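Local structure of serine protease inhibitor 1 (Coprinopsis cinerea, 3VWC) at residues P124-P129 with R134-E139; T87-H92 with T138-F143; V18-A23 with L71-L76; V47-D52 with I56-G61; V109-A112 with L117-V120. The protein probably inhibits serine endopeptidases, as a compact protein with the beta-trefoil fold. One frame throughout, in Å; residues are numbered along the deposited sequence.

Interaction 1. Residues P124-P129 with R134-E139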
# COMPACT_ATOMS: atom_id res chain seq x y z
N PRO A 124 -5.58 -2.70 12.01
CA PRO A 124 -4.45 -2.81 12.93
C PRO A 124 -3.53 -3.97 12.52
O PRO A 124 -4.03 -5.07 12.28
CB PRO A 124 -5.10 -3.16 14.28
CG PRO A 124 -6.53 -2.82 14.14
CD PRO A 124 -6.90 -2.81 12.68
N LEU A 125 -2.22 -3.76 12.52
CA LEU A 125 -1.32 -4.86 12.16
C LEU A 125 -1.09 -5.78 13.33
O LEU A 125 -1.00 -5.33 14.51
CB LEU A 125 0.03 -4.35 11.68
CG LEU A 125 -0.00 -3.48 10.40
CD1 LEU A 125 1.41 -3.36 9.88
CD2 LEU A 125 -0.94 -4.16 9.33
N ILE A 126 -0.93 -7.06 13.01
CA ILE A 126 -0.52 -8.05 14.02
C ILE A 126 0.85 -8.61 13.67
O ILE A 126 1.29 -8.53 12.51
CB ILE A 126 -1.54 -9.18 14.16
CG1 ILE A 126 -1.69 -10.00 12.87
CG2 ILE A 126 -2.92 -8.59 14.63
CD1 ILE A 126 -2.62 -11.22 13.04
N ALA A 127 1.53 -9.18 14.67
CA ALA A 127 2.84 -9.75 14.42
C ALA A 127 3.12 -10.73 15.54
O ALA A 127 2.50 -10.65 16.61
CB ALA A 127 3.91 -8.65 14.40
N ALA A 128 3.90 -11.76 15.22
CA ALA A 128 4.39 -12.70 16.26
C ALA A 128 5.18 -11.89 17.27
O ALA A 128 5.96 -10.98 16.93
CB ALA A 128 5.30 -13.76 15.63
N PRO A 129 5.09 -12.30 18.54
CA PRO A 129 5.80 -11.66 19.64
C PRO A 129 7.24 -12.15 19.73
O PRO A 129 7.65 -12.68 20.76
CB PRO A 129 4.99 -12.12 20.88
CG PRO A 129 4.38 -13.41 20.48
CD PRO A 129 4.08 -13.27 18.99
N ARG A 134 7.87 -10.94 13.78
CA ARG A 134 7.71 -11.49 12.45
C ARG A 134 6.28 -11.29 11.97
O ARG A 134 5.32 -11.67 12.62
CB ARG A 134 8.11 -12.96 12.43
CG ARG A 134 9.65 -13.08 12.42
CD ARG A 134 10.20 -14.37 11.81
NE ARG A 134 10.03 -14.52 10.35
CZ ARG A 134 10.88 -14.09 9.42
NH1 ARG A 134 11.96 -13.38 9.76
NH2 ARG A 134 10.62 -14.33 8.12
N TYR A 135 6.15 -10.57 10.86
CA TYR A 135 4.84 -10.22 10.35
C TYR A 135 4.35 -11.31 9.40
O TYR A 135 5.13 -11.88 8.64
CB TYR A 135 4.99 -8.92 9.58
CG TYR A 135 5.26 -7.74 10.46
CD1 TYR A 135 4.21 -6.94 10.91
CD2 TYR A 135 6.57 -7.42 10.89
CE1 TYR A 135 4.46 -5.81 11.71
CE2 TYR A 135 6.82 -6.34 11.70
CZ TYR A 135 5.76 -5.58 12.16
OH TYR A 135 5.97 -4.48 12.95
N PRO A 136 3.05 -11.54 9.39
CA PRO A 136 2.48 -12.36 8.33
C PRO A 136 2.64 -11.70 6.95
O PRO A 136 2.66 -10.45 6.84
CB PRO A 136 0.99 -12.46 8.71
CG PRO A 136 0.75 -11.14 9.44
CD PRO A 136 2.02 -10.89 10.24
N ALA A 137 2.68 -12.51 5.88
CA ALA A 137 2.89 -11.96 4.56
C ALA A 137 1.79 -10.98 4.13
O ALA A 137 2.04 -10.12 3.22
CB ALA A 137 2.97 -13.12 3.52
N THR A 138 0.61 -11.16 4.73
CA THR A 138 -0.54 -10.29 4.47
C THR A 138 -0.24 -8.81 4.77
O THR A 138 -0.94 -7.92 4.28
CB THR A 138 -1.68 -10.71 5.37
OG1 THR A 138 -1.16 -10.64 6.71
CG2 THR A 138 -2.12 -12.14 5.01
N GLU A 139 0.82 -8.53 5.52
CA GLU A 139 1.11 -7.16 5.98
C GLU A 139 2.43 -6.65 5.44
O GLU A 139 2.84 -5.55 5.77
CB GLU A 139 1.15 -7.12 7.53
CG GLU A 139 -0.18 -7.64 8.12
CD GLU A 139 -0.18 -7.66 9.63
OE1 GLU A 139 0.95 -7.73 10.19
OE2 GLU A 139 -1.27 -7.74 10.22
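E139 turns its carboxylate to the backbone of I126 and meets it twice. I126 N donates to OE2 of E139 at 2.9 Å in an almost straight bond (N-H...O 174°), arriving on the syn side and 21° out of the carboxylate plane. The other oxygen, OE1 of E139, lies only 2.5 Å from I126 O; two oxygens this close suggest that the acid holds a proton and gives it to the carbonyl. The reach comes from a chain extended beyond CG (chi2 179°), and the buried acid carbon, CD of E139, also has L125 CD2 packed against it at 3.6 Å, the two side chains running antiparallel alongside each other. Farther along, A128 N donates to R134 O at 3.0 Å.

Between these two grips the packing is mostly by carbon atoms. The methyl of A127 sits over one face of the Y135 ring, CB lying 4.0 Å from the ring centroid in a CH-pi contact. P136 brings its CD to 3.4 Å from I126 O, while L125 CD1 touches the Y135 ring obliquely. Outside the pair, L125 continues onto T98, V100 and V109, and R134 NH1 is bonded to Q91 O. The arrangement is a surface loop folded back on itself, held by a carboxylate-to-backbone hydrogen bond, in the long connection between strands 121-123 and 141-145 of the beta-trefoil.

Interaction 2. Residues T87-H92 with T138-F143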
# COMPACT_ATOMS: atom_id res chain seq x y z
N THR A 87 8.07 1.34 6.95
CA THR A 87 9.18 0.87 7.77
C THR A 87 9.80 -0.37 7.12
O THR A 87 9.10 -1.37 6.90
CB THR A 87 8.66 0.47 9.15
OG1 THR A 87 7.95 1.58 9.76
CG2 THR A 87 9.83 0.14 10.08
N HIS A 88 11.13 -0.38 6.98
CA HIS A 88 11.83 -1.56 6.51
C HIS A 88 11.64 -2.70 7.54
O HIS A 88 11.77 -2.48 8.76
CB HIS A 88 13.34 -1.28 6.50
CG HIS A 88 13.86 -0.74 5.21
ND1 HIS A 88 14.20 -1.56 4.15
CD2 HIS A 88 14.18 0.52 4.83
CE1 HIS A 88 14.67 -0.81 3.16
NE2 HIS A 88 14.67 0.45 3.55
N GLN A 89 11.43 -3.90 7.02
CA GLN A 89 11.45 -5.13 7.83
C GLN A 89 12.49 -6.07 7.24
O GLN A 89 12.15 -7.04 6.57
CB GLN A 89 10.07 -5.80 7.90
CG GLN A 89 8.95 -4.83 8.31
CD GLN A 89 9.10 -4.33 9.75
OE1 GLN A 89 9.85 -4.90 10.57
NE2 GLN A 89 8.39 -3.23 10.07
N PRO A 90 13.79 -5.82 7.57
CA PRO A 90 14.88 -6.55 6.88
C PRO A 90 14.93 -8.06 7.16
O PRO A 90 15.48 -8.81 6.36
CB PRO A 90 16.15 -5.95 7.50
CG PRO A 90 15.77 -4.69 8.12
CD PRO A 90 14.28 -4.72 8.43
N GLN A 91 14.30 -8.46 8.26
CA GLN A 91 14.13 -9.86 8.63
C GLN A 91 13.24 -10.60 7.65
O GLN A 91 13.18 -11.85 7.67
CB GLN A 91 13.63 -10.00 10.09
CG GLN A 91 12.15 -9.58 10.29
CD GLN A 91 11.92 -8.08 10.57
OE1 GLN A 91 12.70 -7.21 10.19
NE2 GLN A 91 10.78 -7.78 11.18
N HIS A 92 12.54 -9.82 6.79
CA HIS A 92 11.65 -10.40 5.78
C HIS A 92 12.17 -10.21 4.36
O HIS A 92 11.49 -10.55 3.37
CB HIS A 92 10.21 -9.86 5.89
CG HIS A 92 9.53 -10.25 7.16
ND1 HIS A 92 9.13 -11.55 7.41
CD2 HIS A 92 9.10 -9.51 8.20
CE1 HIS A 92 8.52 -11.58 8.59
NE2 HIS A 92 8.51 -10.36 9.10
N THR A 138 0.61 -11.16 4.73
CA THR A 138 -0.54 -10.29 4.47
C THR A 138 -0.24 -8.81 4.77
O THR A 138 -0.94 -7.92 4.28
CB THR A 138 -1.68 -10.71 5.37
OG1 THR A 138 -1.16 -10.64 6.71
CG2 THR A 138 -2.12 -12.14 5.01
N GLU A 139 0.82 -8.53 5.52
CA GLU A 139 1.11 -7.16 5.98
C GLU A 139 2.43 -6.65 5.44
O GLU A 139 2.84 -5.55 5.77
CB GLU A 139 1.15 -7.12 7.53
CG GLU A 139 -0.18 -7.64 8.12
CD GLU A 139 -0.18 -7.66 9.63
OE1 GLU A 139 0.95 -7.73 10.19
OE2 GLU A 139 -1.27 -7.74 10.22
N LEU A 140 3.03 -7.42 4.51
CA LEU A 140 4.36 -7.09 3.96
C LEU A 140 4.29 -6.79 2.46
O LEU A 140 3.58 -7.48 1.70
CB LEU A 140 5.32 -8.27 4.22
CG LEU A 140 5.52 -8.53 5.74
CD1 LEU A 140 6.37 -9.79 5.79
CD2 LEU A 140 6.25 -7.36 6.45
N PHE A 141 4.99 -5.74 2.06
CA PHE A 141 5.03 -5.30 0.67
C PHE A 141 6.47 -5.11 0.24
O PHE A 141 7.26 -4.54 0.96
CB PHE A 141 4.27 -3.97 0.61
CG PHE A 141 2.84 -4.14 0.97
CD1 PHE A 141 2.46 -4.18 2.31
CD2 PHE A 141 1.91 -4.55 0.03
CE1 PHE A 141 1.14 -4.48 2.69
CE2 PHE A 141 0.61 -4.80 0.40
CZ PHE A 141 0.23 -4.83 1.72
N THR A 142 6.77 -5.48 -1.01
CA THR A 142 8.08 -5.20 -1.59
C THR A 142 8.04 -3.93 -2.42
O THR A 142 7.19 -3.82 -3.33
CB THR A 142 8.56 -6.37 -2.46
OG1 THR A 142 8.56 -7.57 -1.68
CG2 THR A 142 10.00 -6.16 -2.96
N PHE A 143 8.80 -2.93 -2.02
CA PHE A 143 8.87 -1.65 -2.76
C PHE A 143 10.20 -1.68 -3.52
O PHE A 143 11.27 -1.69 -2.89
CB PHE A 143 8.91 -0.45 -1.82
CG PHE A 143 7.57 -0.01 -1.32
CD1 PHE A 143 6.80 -0.81 -0.46
CD2 PHE A 143 7.08 1.24 -1.66
CE1 PHE A 143 5.57 -0.36 0.06
CE2 PHE A 143 5.87 1.70 -1.16
CZ PHE A 143 5.08 0.89 -0.32
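L140 drives its CD1 methyl against one face of the H92 imidazole, a CH-pi contact in the beta-trefoil where the loop after strand 84-88 covers the residue leading into strand 141-145. The methyl lies 3.6 Å from the ring centroid, 15° off the normal and a little toward the rim, with H92 CG its closest ring atom. The leucine comes roughly perpendicular to the histidine side chain, methyl first, onto the flat ring. The opposite face of the same ring is covered from within the loop by Q91 CG, leaving the imidazole sandwiched between two aliphatic groups.

The second branch of L140, CD2, reaches Q89 CG at 4.1 Å. Q89 bends at chi2 (-66°), which carries its amide away from the leucine; there NE2 is bonded to T98 and OE1 of Q89 accepts NE2 of Q91 at 3.1 Å. A short 3-10 turn, 90-92, sets the histidine in place, and Y135 N bonded to NE2 of H92 probably fixes the rotation of the ring. L140 itself also packs on V96 and T98 of strand 96-101 and on K12, so both of its methyls end in a buried setting. Within the turn, H92 N donates to Q89 O at 2.8 Å.

Interaction 3. Residues V18-A23 with L71-L76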
# COMPACT_ATOMS: atom_id res chain seq x y z
N VAL A 18 0.36 -4.22 -6.49
CA VAL A 18 -0.70 -3.45 -5.87
C VAL A 18 -0.89 -2.10 -6.60
O VAL A 18 0.10 -1.46 -6.97
CB VAL A 18 -0.25 -3.21 -4.41
CG1 VAL A 18 -1.22 -2.31 -3.67
CG2 VAL A 18 -0.06 -4.56 -3.71
N GLY A 19 -2.14 -1.71 -6.88
CA GLY A 19 -2.35 -0.41 -7.50
C GLY A 19 -3.72 -0.36 -8.14
O GLY A 19 -4.69 -0.88 -7.58
N ARG A 20 -3.81 0.29 -9.31
CA ARG A 20 -5.09 0.55 -9.93
C ARG A 20 -5.11 -0.10 -11.29
O ARG A 20 -4.11 -0.08 -12.02
CB ARG A 20 -5.33 2.06 -9.98
CG ARG A 20 -5.64 2.69 -8.63
CD ARG A 20 -5.46 4.22 -8.60
NE ARG A 20 -6.48 4.87 -9.45
CZ ARG A 20 -6.50 6.18 -9.71
NH1 ARG A 20 -5.56 7.00 -9.24
NH2 ARG A 20 -7.45 6.67 -10.51
N PRO A 21 -6.27 -0.67 -11.67
CA PRO A 21 -6.37 -1.39 -12.95
C PRO A 21 -6.53 -0.42 -14.13
O PRO A 21 -6.67 0.78 -13.92
CB PRO A 21 -7.67 -2.19 -12.79
CG PRO A 21 -8.51 -1.35 -11.93
CD PRO A 21 -7.52 -0.74 -10.90
N LEU A 22 -6.50 -0.96 -15.36
CA LEU A 22 -6.58 -0.14 -16.58
C LEU A 22 -7.97 0.51 -16.71
O LEU A 22 -8.06 1.68 -17.07
CB LEU A 22 -6.26 -0.98 -17.83
CG LEU A 22 -6.01 -0.19 -19.13
CD1 LEU A 22 -4.69 0.57 -19.07
CD2 LEU A 22 -6.07 -1.10 -20.37
N ALA A 23 -9.02 -0.20 -16.34
CA ALA A 23 -10.38 0.35 -16.47
C ALA A 23 -10.89 0.91 -15.16
O ALA A 23 -11.10 0.16 -14.21
CB ALA A 23 -11.35 -0.70 -16.98
N LEU A 71 -8.35 0.62 1.47
CA LEU A 71 -7.39 1.58 0.89
C LEU A 71 -7.84 2.15 -0.44
O LEU A 71 -8.19 1.39 -1.36
CB LEU A 71 -6.02 0.89 0.73
CG LEU A 71 -4.91 1.80 0.24
CD1 LEU A 71 -4.59 2.90 1.26
CD2 LEU A 71 -3.66 0.95 -0.05
N PHE A 72 -7.93 3.49 -0.53
CA PHE A 72 -8.36 4.14 -1.81
C PHE A 72 -7.38 5.21 -2.25
O PHE A 72 -6.69 5.77 -1.41
CB PHE A 72 -9.68 4.88 -1.61
CG PHE A 72 -10.85 3.98 -1.27
CD1 PHE A 72 -11.77 3.68 -2.28
CD2 PHE A 72 -11.17 3.65 0.04
CE1 PHE A 72 -12.93 2.94 -1.95
CE2 PHE A 72 -12.33 2.94 0.41
CZ PHE A 72 -13.25 2.61 -0.60
N ALA A 73 -7.39 5.49 -3.54
CA ALA A 73 -6.85 6.72 -4.08
C ALA A 73 -7.88 7.85 -4.00
O ALA A 73 -9.09 7.66 -4.32
CB ALA A 73 -6.36 6.51 -5.46
N ASP A 74 -7.44 9.00 -3.49
CA ASP A 74 -8.33 10.17 -3.29
C ASP A 74 -8.26 11.04 -4.54
O ASP A 74 -7.22 11.63 -4.86
CB ASP A 74 -7.94 10.97 -2.03
CG ASP A 74 -8.88 12.14 -1.72
OD1 ASP A 74 -9.93 12.29 -2.39
OD2 ASP A 74 -8.48 12.97 -0.84
N LEU A 75 -9.34 11.01 -5.30
CA LEU A 75 -9.43 11.79 -6.51
C LEU A 75 -10.02 13.17 -6.22
O LEU A 75 -9.77 14.09 -6.98
CB LEU A 75 -10.23 11.03 -7.60
CG LEU A 75 -9.37 10.09 -8.47
CD1 LEU A 75 -8.67 9.04 -7.63
CD2 LEU A 75 -10.22 9.41 -9.55
N LEU A 76 -10.90 13.28 -5.22
CA LEU A 76 -11.64 14.55 -4.96
C LEU A 76 -10.85 15.54 -4.12
O LEU A 76 -10.98 16.78 -4.31
CB LEU A 76 -13.01 14.27 -4.31
CG LEU A 76 -13.88 15.50 -4.00
CD1 LEU A 76 -14.29 16.19 -5.31
CD2 LEU A 76 -15.10 15.16 -3.15
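R20 lays the end of its side chain against A73 and L75, joining the segment after strand 18-19 to the end of strand 70-73 in the beta-trefoil, with no hydrogen bond between them. The A73 methyl touches two points of the arginine: its CB lies 3.9 Å from R20 NH1 and 4.0 Å from R20 CD. L75 and R20 reach for each other from opposing directions, and L75 offers both branches to the guanidinium, CD1 at 3.9 Å and CD2 at 4.0 Å from R20 NH2. Both approaches to the flat group are oblique; in the absence of any bond across the segments, the contact is van der Waals packing against a charged group whose polar needs are met elsewhere.

Those needs explain the position. R20 NH2 forms a salt bridge with E24, and NH1 is bonded to the carbonyl oxygen of C59, so both terminal nitrogens have a polar partner. The buried arginine is bent at chi3 (68°), bringing the terminal group round to these partners, and the side chain also packs on K31, I33 and A62. The backbone is held too, R20 N by the side chain of N44 and R20 O by K60 NZ. On the other segment, A73 packs on A62, and L75 on K31. Beyond A73 the chain bends after D74, which is modelled in two conformers; in one of them OD2 bonds to M79 N and OD1 takes the backbone N of G77.

Interaction 4. Residues V47-D52 with I56-G61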
# COMPACT_ATOMS: atom_id res chain seq x y z
N VAL A 47 4.53 6.83 -6.52
CA VAL A 47 5.46 7.85 -6.09
C VAL A 47 5.38 8.01 -4.57
O VAL A 47 4.29 8.19 -3.98
CB VAL A 47 5.18 9.18 -6.80
CG1 VAL A 47 6.11 10.28 -6.25
CG2 VAL A 47 5.38 9.00 -8.28
N VAL A 48 6.55 7.95 -3.95
CA VAL A 48 6.68 8.07 -2.50
C VAL A 48 7.35 9.40 -2.16
O VAL A 48 8.43 9.68 -2.66
CB VAL A 48 7.54 6.93 -1.94
CG1 VAL A 48 7.72 7.15 -0.43
CG2 VAL A 48 6.87 5.55 -2.22
N GLU A 49 6.63 10.25 -1.43
CA GLU A 49 7.10 11.57 -1.07
C GLU A 49 7.20 11.66 0.43
O GLU A 49 6.30 11.26 1.16
CB GLU A 49 6.14 12.67 -1.56
CG GLU A 49 5.91 12.70 -3.07
CD GLU A 49 6.68 13.79 -3.79
OE1 GLU A 49 7.54 14.45 -3.15
OE2 GLU A 49 6.55 13.89 -5.03
N LYS A 50 8.31 12.22 0.91
CA LYS A 50 8.40 12.61 2.30
C LYS A 50 7.49 13.79 2.67
O LYS A 50 7.41 14.77 1.95
CB LYS A 50 9.86 12.93 2.62
CG LYS A 50 10.23 12.75 4.07
CD LYS A 50 11.69 13.18 4.30
CE LYS A 50 12.06 13.14 5.77
NZ LYS A 50 12.60 11.79 6.16
N ASP A 51 6.82 13.66 3.81
CA ASP A 51 5.87 14.65 4.27
C ASP A 51 6.08 14.78 5.76
O ASP A 51 5.58 13.97 6.54
CB ASP A 51 4.44 14.15 4.00
CG ASP A 51 3.37 15.17 4.39
OD1 ASP A 51 3.68 16.38 4.52
OD2 ASP A 51 2.19 14.75 4.54
N ASP A 52 6.93 15.73 6.14
CA ASP A 52 7.42 15.81 7.52
C ASP A 52 8.13 14.52 7.96
O ASP A 52 9.10 14.08 7.35
CB ASP A 52 6.26 16.12 8.47
CG ASP A 52 6.14 17.59 8.79
OD1 ASP A 52 6.80 18.04 9.77
OD2 ASP A 52 5.37 18.29 8.08
N ILE A 56 3.72 10.45 1.96
CA ILE A 56 2.50 10.42 1.14
C ILE A 56 2.76 9.54 -0.06
O ILE A 56 3.83 9.56 -0.64
CB ILE A 56 2.08 11.84 0.66
CG1 ILE A 56 1.96 12.79 1.82
CG2 ILE A 56 0.77 11.74 -0.13
CD1 ILE A 56 1.77 14.23 1.39
N LEU A 57 1.79 8.66 -0.39
CA LEU A 57 2.02 7.63 -1.39
C LEU A 57 1.02 7.79 -2.53
O LEU A 57 -0.19 7.71 -2.30
CB LEU A 57 1.87 6.23 -0.73
CG LEU A 57 2.80 6.04 0.50
CD1 LEU A 57 2.39 4.81 1.34
CD2 LEU A 57 4.20 5.87 0.03
N TYR A 58 1.55 7.89 -3.74
CA TYR A 58 0.71 8.22 -4.89
C TYR A 58 0.62 7.05 -5.86
O TYR A 58 1.63 6.50 -6.27
CB TYR A 58 1.19 9.49 -5.63
CG TYR A 58 1.02 10.81 -4.88
CD1 TYR A 58 -0.13 11.61 -5.04
CD2 TYR A 58 1.98 11.22 -3.98
CE1 TYR A 58 -0.27 12.82 -4.36
CE2 TYR A 58 1.86 12.43 -3.30
CZ TYR A 58 0.73 13.22 -3.49
OH TYR A 58 0.57 14.39 -2.74
N CYS A 59 -0.62 6.75 -6.27
CA CYS A 59 -0.89 5.73 -7.29
C CYS A 59 -1.72 6.34 -8.41
O CYS A 59 -2.86 6.78 -8.22
CB CYS A 59 -1.62 4.53 -6.68
SG CYS A 59 -1.92 3.17 -7.85
N LYS A 60 -1.16 6.22 -9.59
CA LYS A 60 -1.66 6.93 -10.77
C LYS A 60 -2.00 8.40 -10.45
O LYS A 60 -3.00 8.95 -10.91
CB LYS A 60 -2.83 6.17 -11.39
CG LYS A 60 -2.34 4.87 -11.98
CD LYS A 60 -3.45 4.09 -12.68
CE LYS A 60 -2.93 2.78 -13.28
NZ LYS A 60 -3.99 2.05 -14.09
N GLY A 61 -1.15 9.01 -9.63
CA GLY A 61 -1.16 10.46 -9.49
C GLY A 61 -2.01 10.92 -8.32
O GLY A 61 -2.16 12.11 -8.10
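V47 and Y58 face each other as an antiparallel hydrogen-bonded pair, and E49 with I56 makes the next one, four backbone bonds in all. Y58 N donates to V47 O and I56 N to E49 O, each at 2.8 Å; E49 N to I56 O, at 3.0 Å, is the straightest (N-H...O 173°). Between them V48 and L57 form a non-hydrogen-bonded pair, reinforced by a CA-H...O contact from L57 CA to V47 O. The strand axes approach to 4.8 Å at an angle of 159°.

Apolar contacts divide between the two faces of the sheet. On the buried face V48 and L57 run alongside each other in the same direction, and in one of the two conformers of L57 its CD2 reaches 3.5 Å from CG2 of V48; the same face carries Y7 and V64 as neighbours. On the other face V47 CB packs on Y58 CB at 4.2 Å, and the ring of Y58 turns its edge to V47 O.

Charged groups meet carbon. With E49 CG anti to the carbonyl carbon (chi1 -59°), CG lies beside CE2 of Y58; the bend at chi2 turns the carboxylate plane across that of the ring, while OE2 makes a weak hydrogen bond to a methylpentanediol that probably came from the crystallisation liquor. At the turn end, D51 crosses I56, OD2 lying near CD1 in one of the two isoleucine conformers. The chemistry implies a beta hairpin held chiefly by its backbone bonds, with a hydrophobic face turned inward and a face of V47, E49, I56 and Y58 that is less buried.

Interaction 5. Residues V109-A112 with L117-V120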
# COMPACT_ATOMS: atom_id res chain seq x y z
N VAL A 109 -3.13 -4.24 4.52
CA VAL A 109 -3.26 -5.70 4.66
C VAL A 109 -3.89 -6.30 3.38
O VAL A 109 -4.93 -5.83 2.87
CB VAL A 109 -4.17 -6.09 5.86
CG1 VAL A 109 -4.35 -7.61 5.94
CG2 VAL A 109 -3.56 -5.57 7.17
N VAL A 110 -3.20 -7.28 2.78
CA VAL A 110 -3.80 -8.06 1.68
C VAL A 110 -4.14 -9.42 2.30
O VAL A 110 -3.24 -10.15 2.74
CB VAL A 110 -2.77 -8.24 0.54
CG1 VAL A 110 -3.30 -9.29 -0.53
CG2 VAL A 110 -2.55 -6.92 -0.13
N PRO A 111 -5.45 -9.77 2.39
CA PRO A 111 -5.77 -11.08 2.99
C PRO A 111 -5.11 -12.24 2.25
O PRO A 111 -4.91 -12.21 1.02
CB PRO A 111 -7.29 -11.18 2.86
CG PRO A 111 -7.79 -9.77 2.67
CD PRO A 111 -6.67 -9.02 1.97
N ALA A 112 -4.86 -13.32 2.99
CA ALA A 112 -4.09 -14.43 2.40
C ALA A 112 -4.82 -15.08 1.27
O ALA A 112 -4.21 -15.59 0.30
CB ALA A 112 -3.68 -15.44 3.45
N LEU A 117 -7.85 -8.38 -8.33
CA LEU A 117 -8.75 -7.19 -8.28
C LEU A 117 -9.33 -6.89 -6.89
O LEU A 117 -10.00 -5.87 -6.69
CB LEU A 117 -9.86 -7.21 -9.37
CG LEU A 117 -9.32 -7.21 -10.81
CD1 LEU A 117 -10.46 -7.41 -11.83
CD2 LEU A 117 -8.58 -5.93 -11.12
N GLN A 118 -9.04 -7.72 -5.90
CA GLN A 118 -9.60 -7.51 -4.58
C GLN A 118 -8.93 -6.29 -3.95
O GLN A 118 -7.70 -6.11 -4.11
CB GLN A 118 -9.41 -8.75 -3.70
CG GLN A 118 -10.16 -8.63 -2.38
CD GLN A 118 -10.19 -9.92 -1.60
OE1 GLN A 118 -10.23 -11.02 -2.21
NE2 GLN A 118 -10.25 -9.83 -0.30
N GLN A 119 -9.71 -5.52 -3.16
CA GLN A 119 -9.20 -4.25 -2.55
C GLN A 119 -8.26 -4.50 -1.37
O GLN A 119 -8.51 -5.36 -0.53
CB GLN A 119 -10.36 -3.37 -2.11
CG GLN A 119 -9.89 -1.98 -1.71
CD GLN A 119 -11.01 -0.99 -1.49
OE1 GLN A 119 -10.77 0.22 -1.37
NE2 GLN A 119 -12.23 -1.47 -1.49
N VAL A 120 -7.19 -3.71 -1.30
CA VAL A 120 -6.30 -3.72 -0.14
C VAL A 120 -7.04 -3.16 1.07
O VAL A 120 -7.84 -2.23 0.97
CB VAL A 120 -5.06 -2.89 -0.49
CG1 VAL A 120 -4.12 -2.77 0.74
CG2 VAL A 120 -4.29 -3.53 -1.64
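V120 packs against V109 and V110 in the buried part of the contact. Its CG1 branch lies 3.8 Å from the backbone oxygen of V109, while CG2 of V120 meets CG2 of V110 at 4.1 Å, the two valines crossing at a slant. With CG1 anti to the backbone N (chi1 176°), V120 splits its branches between the carbonyl of V109 and the side chain of V110. All three valines are buried: V110 also packs on V35, and V120 on I33 and L71, so the tight end merges with the interior.

Toward the outer end the packing thins. The partly exposed pair P111 and Q118 approach from opposite directions, and their closest atoms, P111 CG and Q118 NE2, are 3.9 Å apart. Q118 reaches across with a chain extended beyond CG; its OE1 is taken by E115 N in the intervening loop, which probably steadies the amide beside the proline. No hydrogen bond links the two segments. The arrangement is the mouth of a loop in the beta-trefoil: strands 107-109 and 121-123 pair as a small antiparallel sheet, and the segments continuing from them diverge with valines packed at the base.

How the interactions relate
From the N terminus, interaction 3 closes the first long loop, bringing V18-A23 to L71-L76; the short hairpin of interaction 4 falls within that loop, and an arginine of interaction 3 binds its second strand. Further on, interaction 2 closes a second long loop from T87-H92 to T138-F143, and inside it lies interaction 5, the base of the 109-120 loop. Interaction 1 closes the short loop between P129 and R134 late in that span and overlaps interaction 2 at T138 and E139. T138 O to V110 N couples this region to interaction 5, whose V120 O accepts L71 N from interaction 3, linking the two long loops.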